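Local coordinates for protein endo-N-acetyl-beta-D-glucosaminidase (Hypocrea jecorina, PDB 4AC1) that hydrolyses the N,N'-diacetylchitobiosyl core of N-linked glycans as a family 18 glycoside hydrolase, and is held responsible for deglycosylating the fungus's own secreted cellulases, at residues I152-V157 / S168-T173. Residues are numbered along the deposited sequence; the frame is centred on the assembly and turned at random. Where two conformers were deposited one is given.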
# COMPACT_ATOMS: atom_id res chain seq x y z
N ILE A 152 2.72 9.40 2.94
CA ILE A 152 3.03 8.41 3.97
C ILE A 152 1.76 7.65 4.28
O ILE A 152 0.76 8.24 4.68
CB ILE A 152 3.61 9.04 5.25
CG1 ILE A 152 4.90 9.83 4.93
CG2 ILE A 152 3.91 7.97 6.31
CD1 ILE A 152 5.53 10.57 6.11
N THR A 153 1.80 6.33 4.09
CA THR A 153 0.64 5.50 4.35
C THR A 153 1.04 4.29 5.20
O THR A 153 2.22 4.00 5.37
CB THR A 153 -0.04 5.06 3.03
OG1 THR A 153 0.86 4.24 2.28
CG2 THR A 153 -0.41 6.25 2.19
N LEU A 154 0.03 3.62 5.77
CA LEU A 154 0.24 2.34 6.43
C LEU A 154 -0.77 1.36 5.88
O LEU A 154 -1.73 1.77 5.23
CB LEU A 154 0.15 2.46 7.95
CG LEU A 154 1.25 3.31 8.59
CD1 LEU A 154 0.82 4.78 8.74
CD2 LEU A 154 1.71 2.70 9.90
N ALA A 155 -0.58 0.08 6.17
CA ALA A 155 -1.47 -0.98 5.71
C ALA A 155 -1.97 -1.83 6.89
O ALA A 155 -1.69 -3.02 6.97
CB ALA A 155 -0.75 -1.84 4.66
N PRO A 156 -2.74 -1.23 7.82
CA PRO A 156 -3.34 -2.03 8.88
C PRO A 156 -4.28 -3.08 8.31
O PRO A 156 -4.94 -2.83 7.30
CB PRO A 156 -4.16 -1.00 9.66
CG PRO A 156 -4.48 0.07 8.65
CD PRO A 156 -3.29 0.14 7.77
N VAL A 157 -4.36 -4.24 8.95
CA VAL A 157 -5.46 -5.14 8.66
C VAL A 157 -6.73 -4.49 9.23
O VAL A 157 -6.67 -3.73 10.19
CB VAL A 157 -5.21 -6.57 9.19
CG1 VAL A 157 -3.91 -7.12 8.64
CG2 VAL A 157 -5.24 -6.62 10.70
N SER A 168 0.61 -5.59 13.74
CA SER A 168 1.65 -4.56 13.85
C SER A 168 2.17 -4.30 15.25
O SER A 168 3.13 -3.55 15.41
CB SER A 168 1.16 -3.23 13.27
OG SER A 168 0.59 -3.39 11.98
N GLY A 169 1.52 -4.86 16.27
CA GLY A 169 1.90 -4.61 17.66
C GLY A 169 1.41 -3.27 18.20
O GLY A 169 0.64 -3.23 19.17
N PHE A 170 1.85 -2.18 17.60
CA PHE A 170 1.41 -0.85 18.05
C PHE A 170 -0.08 -0.59 17.81
O PHE A 170 -0.74 -1.30 17.03
CB PHE A 170 2.25 0.25 17.39
CG PHE A 170 2.13 0.30 15.90
CD1 PHE A 170 1.02 0.90 15.30
CD2 PHE A 170 3.11 -0.26 15.08
CE1 PHE A 170 0.90 0.96 13.93
CE2 PHE A 170 2.99 -0.19 13.68
CZ PHE A 170 1.88 0.41 13.11
N SER A 171 -0.60 0.44 18.47
CA SER A 171 -1.99 0.83 18.34
C SER A 171 -2.19 1.82 17.18
O SER A 171 -1.55 2.87 17.14
CB SER A 171 -2.49 1.43 19.65
OG SER A 171 -3.71 2.12 19.42
N TYR A 172 -3.11 1.50 16.27
CA TYR A 172 -3.43 2.41 15.18
C TYR A 172 -4.27 3.59 15.65
O TYR A 172 -4.22 4.65 15.04
CB TYR A 172 -4.12 1.67 14.03
CG TYR A 172 -3.13 0.92 13.18
CD1 TYR A 172 -2.77 -0.39 13.49
CD2 TYR A 172 -2.52 1.53 12.07
CE1 TYR A 172 -1.84 -1.08 12.74
CE2 TYR A 172 -1.57 0.86 11.31
CZ TYR A 172 -1.25 -0.45 11.65
OH TYR A 172 -0.32 -1.13 10.89
N THR A 173 -5.05 3.43 16.72
CA THR A 173 -5.79 4.58 17.23
C THR A 173 -4.84 5.55 17.92
O THR A 173 -4.97 6.75 17.73
CB THR A 173 -6.94 4.21 18.17
OG1 THR A 173 -6.46 3.31 19.16
CG2 THR A 173 -8.11 3.57 17.40
O HOH W 1 0.96 -1.20 8.41
O HOH W 2 -2.31 -4.86 11.19
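Tyr172 lays one face of its ring against Pro156 where strand 151-154 of the GH18 (beta/alpha)8 barrel gives way to its loop and helix 172-179 begins, within the beta-alpha-beta unit completed by strand 185-189. The evidence for a CH-pi contact is that Pro156 CB stands 3.6 Å from the centroid of the Tyr172 ring and 14° off its normal. Over the opposite face lies a rim atom of the inclined Phe170 ring, CE1, 3.4 Å above the Tyr172 plane; chi1 of 62° sets Phe170 CG on that side. Leu154 fills the corner between the aromatic rings: its CD2 is 3.9 Å from Phe170 CZ and 4.0 Å from Tyr172 CE2.

No direct hydrogen bond joins the segments; two waters bridge them. One, in the Tyr172 ring plane, accepts from Ala155 N (3.0 Å) and pairs with Tyr172 OH (2.8 Å). The Ala155 methyl turns the other way, onto Asp123 and Asp125, which with Glu127 match the GH18 DxDxE signature; the packing therefore probably backs the active-site end of the barrel. Glu127 and Gln189 hold a zinc ion. The second water accepts from Val157 N and donates weakly to Ser168 OG (3.3 Å), itself hydrogen-bonded to Tyr172 OH at 2.7 Å.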